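Local coordinates for insecticidal protein (Brevibacillus laterosporus, PDB 7ML9) that is active against the western corn rootworm, probably by forming a beta-barrel pore in membranes as related toxins of the epsilon-toxin/MTX2 family do, at residues N89-T94 against V150-T155; H144-G149 against Y171-S176; L219-G224 against V267-Q272; A244-C249 against F260-R265. One frame throughout, in Å; residues are numbered along the deposited sequence.

Interaction 1. Residues N89-T94 against V150-T155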
loop_
_atom_site.group_PDB
_atom_site.type_symbol
_atom_site.label_atom_id
_atom_site.label_comp_id
_atom_site.label_asym_id
_atom_site.label_seq_id
_atom_site.Cartn_x
_atom_site.Cartn_y
_atom_site.Cartn_z
ATOM N N ASN A 89 -18.180 5.814 4.831
ATOM C CA ASN A 89 -18.391 5.192 6.138
ATOM C C ASN A 89 -17.098 4.706 6.781
ATOM O O ASN A 89 -16.937 4.812 8.001
ATOM C CB ASN A 89 -19.344 4.004 6.020
ATOM C CG ASN A 89 -20.678 4.391 5.433
ATOM O OD1 ASN A 89 -21.287 5.360 5.873
ATOM N ND2 ASN A 89 -21.140 3.636 4.438
ATOM N N ASN A 90 -16.199 4.136 5.984
ATOM C CA ASN A 90 -14.918 3.686 6.489
ATOM C C ASN A 90 -13.946 3.579 5.328
ATOM O O ASN A 90 -14.327 3.489 4.160
ATOM C CB ASN A 90 -15.033 2.349 7.226
ATOM C CG ASN A 90 -13.831 2.069 8.107
ATOM O OD1 ASN A 90 -13.150 2.991 8.559
ATOM N ND2 ASN A 90 -13.555 0.791 8.343
ATOM N N ALA A 91 -12.662 3.645 5.671
ATOM C CA ALA A 91 -11.622 3.485 4.665
ATOM C C ALA A 91 -10.453 2.743 5.299
ATOM O O ALA A 91 -10.133 2.971 6.467
ATOM C CB ALA A 91 -11.172 4.831 4.104
ATOM N N TRP A 92 -9.839 1.841 4.537
ATOM C CA TRP A 92 -8.767 1.012 5.072
ATOM C C TRP A 92 -7.865 0.574 3.928
ATOM O O TRP A 92 -8.183 0.755 2.749
ATOM C CB TRP A 92 -9.321 -0.184 5.864
ATOM C CG TRP A 92 -10.029 -1.260 5.069
ATOM C CD1 TRP A 92 -9.511 -2.464 4.673
ATOM C CD2 TRP A 92 -11.398 -1.250 4.623
ATOM N NE1 TRP A 92 -10.463 -3.196 3.995
ATOM C CE2 TRP A 92 -11.629 -2.474 3.952
ATOM C CE3 TRP A 92 -12.444 -0.325 4.721
ATOM C CZ2 TRP A 92 -12.862 -2.790 3.370
ATOM C CZ3 TRP A 92 -13.667 -0.641 4.147
ATOM C CH2 TRP A 92 -13.863 -1.860 3.477
ATOM N N ALA A 93 -6.717 0.003 4.283
ATOM C CA ALA A 93 -5.745 -0.429 3.290
ATOM C C ALA A 93 -5.083 -1.697 3.789
ATOM O O ALA A 93 -4.781 -1.818 4.980
ATOM C CB ALA A 93 -4.703 0.656 3.011
ATOM N N THR A 94 -4.914 -2.660 2.894
ATOM C CA THR A 94 -4.385 -3.959 3.268
ATOM C C THR A 94 -3.285 -4.353 2.298
ATOM O O THR A 94 -3.272 -3.943 1.132
ATOM C CB THR A 94 -5.473 -5.053 3.303
ATOM O OG1 THR A 94 -5.902 -5.360 1.972
ATOM C CG2 THR A 94 -6.665 -4.587 4.112
ATOM N N VAL A 150 -13.870 13.979 -0.139
ATOM C CA VAL A 150 -13.335 14.364 1.158
ATOM C C VAL A 150 -11.964 13.711 1.269
ATOM O O VAL A 150 -11.737 12.616 0.738
ATOM C CB VAL A 150 -14.279 13.944 2.313
ATOM C CG1 VAL A 150 -14.594 12.447 2.255
ATOM C CG2 VAL A 150 -13.696 14.307 3.657
ATOM N N LYS A 151 -11.033 14.402 1.923
ATOM C CA LYS A 151 -9.708 13.826 2.110
ATOM C C LYS A 151 -9.825 12.520 2.881
ATOM O O LYS A 151 -10.443 12.458 3.948
ATOM C CB LYS A 151 -8.785 14.807 2.841
ATOM C CG LYS A 151 -7.336 14.318 2.925
ATOM C CD LYS A 151 -6.654 14.778 4.201
ATOM C CE LYS A 151 -5.231 14.252 4.292
ATOM N NZ LYS A 151 -4.710 14.432 5.685
ATOM N N THR A 152 -9.249 11.463 2.321
ATOM C CA THR A 152 -9.385 10.119 2.857
ATOM C C THR A 152 -7.998 9.494 2.900
ATOM O O THR A 152 -7.258 9.550 1.910
ATOM C CB THR A 152 -10.345 9.278 1.995
ATOM O OG1 THR A 152 -11.643 9.885 2.007
ATOM C CG2 THR A 152 -10.448 7.846 2.511
ATOM N N THR A 153 -7.644 8.947 4.058
ATOM C CA THR A 153 -6.342 8.340 4.291
ATOM C C THR A 153 -6.549 7.014 4.995
ATOM O O THR A 153 -7.573 6.779 5.647
ATOM C CB THR A 153 -5.407 9.215 5.164
ATOM O OG1 THR A 153 -6.015 9.455 6.438
ATOM C CG2 THR A 153 -5.093 10.533 4.496
ATOM N N ALA A 154 -5.554 6.142 4.862
ATOM C CA ALA A 154 -5.579 4.877 5.576
ATOM C C ALA A 154 -4.143 4.398 5.728
ATOM O O ALA A 154 -3.323 4.571 4.821
ATOM C CB ALA A 154 -6.428 3.813 4.861
ATOM N N THR A 155 -3.864 3.789 6.870
ATOM C CA THR A 155 -2.537 3.284 7.184
ATOM C C THR A 155 -2.484 1.794 6.916
ATOM O O THR A 155 -3.389 1.049 7.306
ATOM C CB THR A 155 -2.183 3.576 8.638
ATOM O OG1 THR A 155 -2.106 4.996 8.794
ATOM C CG2 THR A 155 -0.841 2.934 9.002
HETATM O O HOH W 1 -6.101 0.894 7.083
#
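No direct hydrogen bond joins Asn89-Thr94 to Val150-Thr155, although strand 89-94 and strand 153-155 approach to 5.4 Å and run in broadly the same direction, 41° apart; the single polar link is a water. That water accepts from Ala93 N at 3.0 Å and donates to Thr155 O at 2.7 Å, so it bridges an amide and a carbonyl that do not bond each other directly. The rest is mostly small methyl groups against each other and against backbone. Ala154 sends its CB over the backbone of strand 89-94, 3.7 Å from Trp92 CA, and passes beside the methyl of Ala93, CB to CB 4.0 Å. Two residues back along both segments, Ala91 CB presses on Thr152 CG2 at 3.5 Å, tighter than usual for two carbons. The torsion of Thr152 makes this possible: CG2 stands anti to the backbone N and faces the strand, while OG1 lies beside that N and bonds back to Val150 O at 3.0 Å, from above the carbonyl plane. The indole of Trp92 leaves from the other side of its strand and stacks on Tyr220. Phe173 touches Ala91, Thr152 and Ala154 and extends the apolar layer. Asn89 and Asn90 both face Asn222 in a classic beta bulge, within the long strands of this aerolysin-like fold. With three alanines and a threonine methyl at the interface, the two backbones can come close as layers, and a water-mediated link in place of a shared ladder implies that strand 153-155 packs against strand 89-94 without joining its sheet there.

Interaction 2. Residues H144-G149 against Y171-S176; sequences HGLKLG and YNFQNS
Phe173 O is gripped across the contact by one hydrogen bond, from Leu146 N at 2.8 Å, which lies in the carbonyl plane with an angle of 149° at the hydrogen. Gly145 CA also comes within 3.1 Å of Phe173 O, and a side chain on Gly145 would run into Asn175 N, so the lack of one lets the two backbones close up here. The turn that presents this carbonyl is an Asx turn: Asn172 OD1 accepts from Gln174 N at 3.0 Å in a nearly straight bond of 173°. The Phe173 side chain, its CG anti to the carbonyl carbon, lies alongside Leu146 and points the same way. Leu146 CD1 reaches Phe173 CD2 at 3.9 Å, and Leu148 CD1 comes to the same ring atom at 3.9 Å, crossing obliquely. Asn175 contributes CB beside Gly145, while its OD1 is taken by Ser24 N near the chain start. The cluster packs on the large mixed sheet, of which strand 130-147 is itself part: Leu146 touches Val269 of strand 266-289, Leu148 touches Ala221 and Val223 of strand 201-229, and Gly145 and Lys147 make backbone hydrogen bonds to Thr26 of the short parallel strand 25-27.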
loop_
_atom_site.group_PDB
_atom_site.type_symbol
_atom_site.label_atom_id
_atom_site.label_comp_id
_atom_site.label_asym_id
_atom_site.label_seq_id
_atom_site.Cartn_x
_atom_site.Cartn_y
_atom_site.Cartn_z
ATOM N N HIS A 144 -3.954 3.776 -8.222
ATOM C CA HIS A 144 -5.357 3.835 -8.633
ATOM C C HIS A 144 -6.099 4.540 -7.506
ATOM O O HIS A 144 -6.472 3.902 -6.514
ATOM C CB HIS A 144 -5.933 2.449 -8.878
ATOM C CG HIS A 144 -5.314 1.722 -10.029
ATOM N ND1 HIS A 144 -3.979 1.372 -10.063
ATOM C CD2 HIS A 144 -5.860 1.240 -11.169
ATOM C CE1 HIS A 144 -3.726 0.723 -11.186
ATOM N NE2 HIS A 144 -4.851 0.628 -11.874
ATOM N N GLY A 145 -6.295 5.858 -7.654
ATOM C CA GLY A 145 -6.869 6.647 -6.590
ATOM C C GLY A 145 -8.391 6.576 -6.546
ATOM O O GLY A 145 -9.055 6.177 -7.502
ATOM N N LEU A 146 -8.941 6.968 -5.398
ATOM C CA LEU A 146 -10.383 7.067 -5.200
ATOM C C LEU A 146 -10.704 8.516 -4.857
ATOM O O LEU A 146 -10.258 9.031 -3.823
ATOM C CB LEU A 146 -10.864 6.108 -4.105
ATOM C CG LEU A 146 -10.645 4.601 -4.310
ATOM C CD1 LEU A 146 -10.979 3.802 -3.047
ATOM C CD2 LEU A 146 -11.445 4.072 -5.475
ATOM N N LYS A 147 -11.444 9.184 -5.740
ATOM C CA LYS A 147 -11.925 10.544 -5.489
ATOM C C LYS A 147 -13.255 10.432 -4.755
ATOM O O LYS A 147 -14.277 10.085 -5.351
ATOM C CB LYS A 147 -12.071 11.320 -6.791
ATOM C CG LYS A 147 -12.510 12.760 -6.569
ATOM C CD LYS A 147 -12.344 13.602 -7.822
ATOM C CE LYS A 147 -13.289 14.795 -7.793
ATOM N NZ LYS A 147 -12.838 15.879 -8.715
ATOM N N LEU A 148 -13.239 10.699 -3.452
ATOM C CA LEU A 148 -14.380 10.448 -2.592
ATOM C C LEU A 148 -15.109 11.711 -2.164
ATOM O O LEU A 148 -16.143 11.604 -1.499
ATOM C CB LEU A 148 -13.935 9.660 -1.357
ATOM C CG LEU A 148 -13.496 8.228 -1.677
ATOM C CD1 LEU A 148 -12.585 7.687 -0.573
ATOM C CD2 LEU A 148 -14.740 7.331 -1.841
ATOM N N GLY A 149 -14.615 12.893 -2.533
ATOM C CA GLY A 149 -15.241 14.140 -2.142
ATOM C C GLY A 149 -14.800 14.667 -0.796
ATOM O O GLY A 149 -15.312 15.703 -0.347
ATOM N N TYR A 171 -1.527 5.944 3.200
ATOM C CA TYR A 171 -1.933 6.316 1.856
ATOM C C TYR A 171 -2.914 7.473 1.913
ATOM O O TYR A 171 -3.812 7.494 2.759
ATOM C CB TYR A 171 -2.600 5.138 1.139
ATOM C CG TYR A 171 -1.628 4.104 0.663
ATOM C CD1 TYR A 171 -1.012 4.225 -0.568
ATOM C CD2 TYR A 171 -1.311 3.017 1.457
ATOM C CE1 TYR A 171 -0.109 3.280 -1.001
ATOM C CE2 TYR A 171 -0.412 2.071 1.035
ATOM C CZ TYR A 171 0.185 2.209 -0.189
ATOM O OH TYR A 171 1.084 1.259 -0.615
ATOM N N ASN A 172 -2.732 8.434 1.020
ATOM C CA ASN A 172 -3.782 9.381 0.677
ATOM C C ASN A 172 -4.451 8.881 -0.598
ATOM O O ASN A 172 -3.775 8.639 -1.603
ATOM C CB ASN A 172 -3.226 10.793 0.485
ATOM C CG ASN A 172 -4.321 11.832 0.317
ATOM O OD1 ASN A 172 -5.231 11.667 -0.499
ATOM N ND2 ASN A 172 -4.249 12.903 1.106
ATOM N N PHE A 173 -5.780 8.744 -0.555
ATOM C CA PHE A 173 -6.503 8.060 -1.624
ATOM C C PHE A 173 -6.553 8.853 -2.923
ATOM O O PHE A 173 -6.979 8.298 -3.940
ATOM C CB PHE A 173 -7.924 7.716 -1.165
ATOM C CG PHE A 173 -8.013 6.495 -0.271
ATOM C CD1 PHE A 173 -6.940 6.087 0.516
ATOM C CD2 PHE A 173 -9.181 5.754 -0.219
ATOM C CE1 PHE A 173 -7.035 4.962 1.339
ATOM C CE2 PHE A 173 -9.289 4.632 0.594
ATOM C CZ PHE A 173 -8.210 4.228 1.376
ATOM N N GLN A 174 -6.133 10.114 -2.946
ATOM C CA GLN A 174 -6.162 10.845 -4.208
ATOM C C GLN A 174 -5.139 10.275 -5.181
ATOM O O GLN A 174 -4.003 9.963 -4.798
ATOM C CB GLN A 174 -5.898 12.334 -3.990
ATOM C CG GLN A 174 -5.826 13.141 -5.291
ATOM C CD GLN A 174 -5.364 14.583 -5.086
ATOM O OE1 GLN A 174 -5.802 15.266 -4.154
ATOM N NE2 GLN A 174 -4.481 15.050 -5.964
ATOM N N ASN A 175 -5.549 10.136 -6.447
ATOM C CA ASN A 175 -4.657 9.650 -7.497
ATOM C C ASN A 175 -3.326 10.398 -7.482
ATOM O O ASN A 175 -3.285 11.623 -7.349
ATOM C CB ASN A 175 -5.316 9.816 -8.867
ATOM C CG ASN A 175 -4.467 9.270 -10.001
ATOM O OD1 ASN A 175 -3.651 8.364 -9.810
ATOM N ND2 ASN A 175 -4.660 9.819 -11.197
ATOM N N SER A 176 -2.234 9.639 -7.614
ATOM C CA SER A 176 -0.864 10.132 -7.741
ATOM C C SER A 176 -0.310 10.724 -6.457
ATOM O O SER A 176 0.762 11.345 -6.489
ATOM C CB SER A 176 -0.735 11.165 -8.868
ATOM O OG SER A 176 -1.001 10.557 -10.115
#

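Interaction 3. Residues L219-G224 against V267-Q272; sequences LYANVG and VIVKGQ
Side chains alternate between two faces along this antiparallel ladder, and the two faces are packed differently. On the face carrying Tyr220, Asn222, Ile268 and Lys270, the tyrosine ring leans over the neighbouring strand. With CG anti to the carbonyl carbon, its CE1 lies 3.6 Å from Lys270 CG; the two side chains run side by side in the same direction, so the lysine's methylene stem lines the ring. Ile268 crosses the tyrosine obliquely instead, bringing CG2 to 3.9 Å from Tyr220 CD1, and its CG1 also meets the amide end of Asn222. That amide has its main partner elsewhere, Asn222 OD1 accepting from Asn89 ND2, and strand 86-115 covers this face through Trp92. The opposite face, with Leu219, Ala221, Val223, Val267 and Val269, is buried and aliphatic. Val223 and Val267 both place CG2 in the crowded position between backbone N and carbonyl carbon, and these methyls press together at 3.4 Å, tighter than a usual carbon contact. Ala221 CB is met by Val269 CG1 at 3.9 Å, and Leu219 CD1 runs across to Gln272 O. Gly271 has no side chain opposite Leu219. Three hydrogen-bonded pairs hold the backbones together, from Leu219 with Gly271 to Val223 with Val267. Val223 N to Val267 O, 2.9 Å, lies nearly along the carbonyl axis, whereas Leu219 N comes to Gly271 O from well above the carbonyl plane. Strands 201-229 and 266-289 run on as neighbours far beyond this ladder, the long antiparallel pairing characteristic of the elongated aerolysin/ETX-MTX2 beta-pore-forming toxins.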
loop_
_atom_site.group_PDB
_atom_site.type_symbol
_atom_site.label_atom_id
_atom_site.label_comp_id
_atom_site.label_asym_id
_atom_site.label_seq_id
_atom_site.Cartn_x
_atom_site.Cartn_y
_atom_site.Cartn_z
ATOM N N LEU A 219 -6.546 -0.404 -1.542
ATOM C CA LEU A 219 -7.204 0.705 -0.860
ATOM C C LEU A 219 -8.712 0.501 -0.975
ATOM O O LEU A 219 -9.210 0.192 -2.064
ATOM C CB LEU A 219 -6.795 2.037 -1.487
ATOM C CG LEU A 219 -5.281 2.201 -1.712
ATOM C CD1 LEU A 219 -4.998 3.532 -2.376
ATOM C CD2 LEU A 219 -4.548 2.094 -0.398
ATOM N N TYR A 220 -9.429 0.627 0.144
ATOM C CA TYR A 220 -10.860 0.316 0.184
ATOM C C TYR A 220 -11.606 1.458 0.848
ATOM O O TYR A 220 -11.139 2.029 1.836
ATOM C CB TYR A 220 -11.167 -0.976 0.973
ATOM C CG TYR A 220 -10.616 -2.245 0.377
ATOM C CD1 TYR A 220 -11.179 -2.806 -0.757
ATOM C CD2 TYR A 220 -9.527 -2.895 0.956
ATOM C CE1 TYR A 220 -10.689 -3.978 -1.302
ATOM C CE2 TYR A 220 -9.027 -4.065 0.414
ATOM C CZ TYR A 220 -9.610 -4.604 -0.711
ATOM O OH TYR A 220 -9.109 -5.763 -1.258
ATOM N N ALA A 221 -12.775 1.791 0.321
ATOM C CA ALA A 221 -13.668 2.692 1.030
ATOM C C ALA A 221 -15.063 2.089 1.003
ATOM O O ALA A 221 -15.501 1.575 -0.035
ATOM C CB ALA A 221 -13.651 4.094 0.405
ATOM N N ASN A 222 -15.739 2.118 2.143
ATOM C CA ASN A 222 -17.130 1.706 2.251
ATOM C C ASN A 222 -17.965 2.977 2.197
ATOM O O ASN A 222 -17.788 3.868 3.038
ATOM C CB ASN A 222 -17.360 0.934 3.551
ATOM C CG ASN A 222 -18.801 0.470 3.727
ATOM O OD1 ASN A 222 -19.743 1.264 3.690
ATOM N ND2 ASN A 222 -18.971 -0.825 3.949
ATOM N N VAL A 223 -18.844 3.081 1.195
ATOM C CA VAL A 223 -19.622 4.299 0.992
ATOM C C VAL A 223 -21.109 3.962 0.948
ATOM O O VAL A 223 -21.513 2.892 0.481
ATOM C CB VAL A 223 -19.201 5.067 -0.285
ATOM C CG1 VAL A 223 -17.687 5.288 -0.320
ATOM C CG2 VAL A 223 -19.623 4.331 -1.516
ATOM N N GLY A 224 -21.924 4.896 1.440
ATOM C CA GLY A 224 -23.360 4.731 1.496
ATOM C C GLY A 224 -24.055 5.730 0.582
ATOM O O GLY A 224 -23.449 6.672 0.076
ATOM N N VAL A 267 -21.727 0.110 -0.617
ATOM C CA VAL A 267 -20.824 -0.502 -1.579
ATOM C C VAL A 267 -19.395 -0.266 -1.097
ATOM O O VAL A 267 -19.093 0.726 -0.422
ATOM C CB VAL A 267 -20.998 0.034 -3.025
ATOM C CG1 VAL A 267 -22.498 -0.002 -3.495
ATOM C CG2 VAL A 267 -20.461 1.404 -3.126
ATOM N N ILE A 268 -18.517 -1.196 -1.441
ATOM C CA ILE A 268 -17.082 -1.058 -1.185
ATOM C C ILE A 268 -16.403 -0.789 -2.517
ATOM O O ILE A 268 -16.613 -1.528 -3.486
ATOM C CB ILE A 268 -16.509 -2.317 -0.512
ATOM C CG1 ILE A 268 -17.154 -2.529 0.850
ATOM C CG2 ILE A 268 -14.982 -2.220 -0.392
ATOM C CD1 ILE A 268 -16.890 -3.906 1.429
ATOM N N VAL A 269 -15.603 0.271 -2.576
ATOM C CA VAL A 269 -14.878 0.623 -3.788
ATOM C C VAL A 269 -13.388 0.411 -3.533
ATOM O O VAL A 269 -12.900 0.674 -2.432
ATOM C CB VAL A 269 -15.193 2.065 -4.237
ATOM C CG1 VAL A 269 -14.756 3.100 -3.213
ATOM C CG2 VAL A 269 -14.578 2.340 -5.596
ATOM N N LYS A 270 -12.675 -0.084 -4.541
ATOM C CA LYS A 270 -11.290 -0.520 -4.379
ATOM C C LYS A 270 -10.371 0.317 -5.249
ATOM O O LYS A 270 -10.663 0.534 -6.430
ATOM C CB LYS A 270 -11.129 -1.997 -4.736
ATOM C CG LYS A 270 -9.731 -2.550 -4.446
ATOM C CD LYS A 270 -9.529 -3.925 -5.066
ATOM C CE LYS A 270 -8.702 -3.819 -6.341
ATOM N NZ LYS A 270 -7.267 -3.520 -6.056
ATOM N N GLY A 271 -9.267 0.793 -4.659
ATOM C CA GLY A 271 -8.164 1.380 -5.395
ATOM C C GLY A 271 -6.871 0.636 -5.084
ATOM O O GLY A 271 -6.913 -0.461 -4.505
ATOM N N GLN A 272 -5.727 1.214 -5.439
ATOM C CA GLN A 272 -4.454 0.506 -5.348
ATOM C C GLN A 272 -3.321 1.478 -5.052
ATOM O O GLN A 272 -3.334 2.629 -5.495
ATOM C CB GLN A 272 -4.112 -0.230 -6.648
ATOM C CG GLN A 272 -4.416 -1.706 -6.642
ATOM C CD GLN A 272 -4.227 -2.327 -8.014
ATOM O OE1 GLN A 272 -5.110 -3.032 -8.524
ATOM N NE2 GLN A 272 -3.065 -2.071 -8.623
#

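Interaction 4. Residues A244-C249 against F260-R265; sequences AVLTKC and FQPSGR. With EDO (1,2-ethanediol), chain H.
Leu246 turns CG anti to its backbone N (chi1 176°), and chi2 of 69° then carries CD2 out to strand 260-263. The motif is a helix laid against an edge strand: helix 242-252 of this aerolysin-like toxin packs on strand 260-263, which in turn pairs with strand 266-289. The axes of the short segments cross at -126° and come no closer than 7.7 Å, so side chains fill the interval and no hydrogen bond spans it. Leu246 CD2 lies against the Gln261-Pro262 peptide, 3.5 Å from Pro262 N, and also 3.7 Å from Phe260 CB, with the leucine and phenylalanine side chains crossing at about a right angle. The phenyl ring itself leads away from the helix, to Val267, Val269 and Arg31 of helix 28-48. Thr247, the next residue, meets the proline ring: its OG1 sits 3.3 Å from Pro262 CB, a polar atom against the CB and CG of that ring, while its hydrogen bond goes to Gly243 O in the preceding turn. Lys248 points elsewhere, its extended chain leading to a salt bridge with Asp39 and a bond to Thr43, both on helix 28-48. A molecule of 1,2-ethanediol, probably from the crystallisation liquor, shares that lysine: Lys248 NZ donates to its O1 at 3.1 Å.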
loop_
_atom_site.group_PDB
_atom_site.type_symbol
_atom_site.label_atom_id
_atom_site.label_comp_id
_atom_site.label_asym_id
_atom_site.label_seq_id
_atom_site.Cartn_x
_atom_site.Cartn_y
_atom_site.Cartn_z
ATOM N N ALA A 244 -28.132 -2.398 -3.170
ATOM C CA ALA A 244 -29.079 -3.193 -3.943
ATOM C C ALA A 244 -29.022 -2.831 -5.417
ATOM O O ALA A 244 -29.109 -3.714 -6.280
ATOM C CB ALA A 244 -30.500 -3.002 -3.402
ATOM N N VAL A 245 -28.882 -1.539 -5.731
ATOM C CA VAL A 245 -28.807 -1.148 -7.130
ATOM C C VAL A 245 -27.540 -1.704 -7.768
ATOM O O VAL A 245 -27.568 -2.192 -8.900
ATOM C CB VAL A 245 -28.907 0.382 -7.272
ATOM C CG1 VAL A 245 -28.706 0.812 -8.739
ATOM C CG2 VAL A 245 -30.261 0.877 -6.720
ATOM N N LEU A 246 -26.409 -1.672 -7.045
ATOM C CA LEU A 246 -25.192 -2.252 -7.612
ATOM C C LEU A 246 -25.340 -3.756 -7.814
ATOM O O LEU A 246 -24.907 -4.292 -8.832
ATOM C CB LEU A 246 -23.983 -1.958 -6.713
ATOM C CG LEU A 246 -22.668 -2.609 -7.170
ATOM C CD1 LEU A 246 -22.148 -1.972 -8.459
ATOM C CD2 LEU A 246 -21.603 -2.549 -6.060
ATOM N N THR A 247 -25.940 -4.449 -6.849
ATOM C CA THR A 247 -26.115 -5.887 -6.988
ATOM C C THR A 247 -26.887 -6.214 -8.258
ATOM O O THR A 247 -26.502 -7.112 -9.016
ATOM C CB THR A 247 -26.823 -6.445 -5.754
ATOM O OG1 THR A 247 -26.054 -6.133 -4.587
ATOM C CG2 THR A 247 -27.013 -7.972 -5.846
ATOM N N LYS A 248 -27.940 -5.443 -8.541
ATOM C CA LYS A 248 -28.746 -5.684 -9.731
ATOM C C LYS A 248 -27.947 -5.413 -10.993
ATOM O O LYS A 248 -27.940 -6.227 -11.929
ATOM C CB LYS A 248 -30.004 -4.800 -9.683
ATOM C CG LYS A 248 -30.878 -4.907 -10.926
ATOM C CD LYS A 248 -32.142 -4.061 -10.767
ATOM C CE LYS A 248 -33.049 -4.233 -11.990
ATOM N NZ LYS A 248 -34.078 -3.158 -12.003
ATOM N N CYS A 249 -27.253 -4.269 -11.029
ATOM C CA CYS A 249 -26.542 -3.848 -12.224
ATOM C C CYS A 249 -25.414 -4.818 -12.570
ATOM O O CYS A 249 -25.182 -5.108 -13.754
ATOM C CB CYS A 249 -26.010 -2.433 -12.007
ATOM S SG CYS A 249 -27.329 -1.183 -12.318
ATOM N N PHE A 260 -16.171 -2.170 -7.758
ATOM C CA PHE A 260 -17.187 -1.971 -6.737
ATOM C C PHE A 260 -17.718 -3.328 -6.308
ATOM O O PHE A 260 -17.813 -4.260 -7.113
ATOM C CB PHE A 260 -18.378 -1.129 -7.243
ATOM C CG PHE A 260 -18.049 0.319 -7.522
ATOM C CD1 PHE A 260 -17.290 0.668 -8.626
ATOM C CD2 PHE A 260 -18.532 1.329 -6.698
ATOM C CE1 PHE A 260 -17.001 2.002 -8.897
ATOM C CE2 PHE A 260 -18.254 2.671 -6.972
ATOM C CZ PHE A 260 -17.482 2.998 -8.065
ATOM N N GLN A 261 -18.098 -3.419 -5.038
ATOM C CA GLN A 261 -18.631 -4.633 -4.476
ATOM C C GLN A 261 -19.766 -4.251 -3.535
ATOM O O GLN A 261 -19.591 -3.345 -2.704
ATOM C CB GLN A 261 -17.518 -5.358 -3.712
ATOM C CG GLN A 261 -17.837 -6.708 -3.161
ATOM C CD GLN A 261 -16.602 -7.279 -2.462
ATOM O OE1 GLN A 261 -15.608 -7.602 -3.110
ATOM N NE2 GLN A 261 -16.654 -7.372 -1.147
ATOM N N PRO A 262 -20.924 -4.911 -3.612
ATOM C CA PRO A 262 -21.995 -4.599 -2.660
ATOM C C PRO A 262 -21.649 -5.069 -1.256
ATOM O O PRO A 262 -20.949 -6.065 -1.057
ATOM C CB PRO A 262 -23.212 -5.354 -3.213
ATOM C CG PRO A 262 -22.655 -6.419 -4.085
ATOM C CD PRO A 262 -21.331 -5.907 -4.619
ATOM N N SER A 263 -22.168 -4.339 -0.275
ATOM C CA SER A 263 -21.962 -4.702 1.125
ATOM C C SER A 263 -23.230 -4.282 1.868
ATOM O O SER A 263 -23.288 -3.221 2.497
ATOM C CB SER A 263 -20.709 -4.044 1.706
ATOM O OG SER A 263 -20.570 -4.336 3.086
ATOM N N GLY A 264 -24.258 -5.128 1.775
ATOM C CA GLY A 264 -25.555 -4.761 2.322
ATOM C C GLY A 264 -26.102 -3.553 1.572
ATOM O O GLY A 264 -26.137 -3.527 0.338
ATOM N N ARG A 265 -26.510 -2.523 2.318
ATOM C CA ARG A 265 -26.992 -1.284 1.702
ATOM C C ARG A 265 -25.872 -0.411 1.139
ATOM O O ARG A 265 -26.164 0.518 0.378
ATOM C CB ARG A 265 -27.793 -0.463 2.723
ATOM C CG ARG A 265 -29.015 -1.178 3.304
ATOM C CD ARG A 265 -29.684 -0.335 4.402
ATOM N NE ARG A 265 -30.013 1.013 3.927
ATOM C CZ ARG A 265 -31.140 1.326 3.293
ATOM N NH1 ARG A 265 -32.052 0.390 3.067
ATOM N NH2 ARG A 265 -31.354 2.574 2.886
HETATM C C1 EDO H . -34.288 -1.552 -8.177
HETATM O O1 EDO H . -33.943 -1.288 -9.544
HETATM C C2 EDO H . -33.182 -2.355 -7.505
HETATM O O2 EDO H . -33.756 -3.062 -6.402
#

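From the N terminus, strand 86-115 supplies the first side of interaction 1, whose loop closes only at 150-155. Before that closure interaction 2 opens at 144-149, and it ends at 171-176, so the two cross along the chain. They share the hairpin of strands 153-160 and 165-172, through Thr152 O to Phe173 N and Ala154 O to Tyr171 N. Interaction 3 opens later, at 219-224, and closes at 267-272; interaction 4 lies wholly between those ends. Interaction 3 is the hub: Asn222, Gln272 and Ile268 join strands 86-115, 130-147 and 260-263 to its ladder, while Leu219 touching Tyr171 ties in the hairpin and Val267 touching Leu246 ties in helix 242-252.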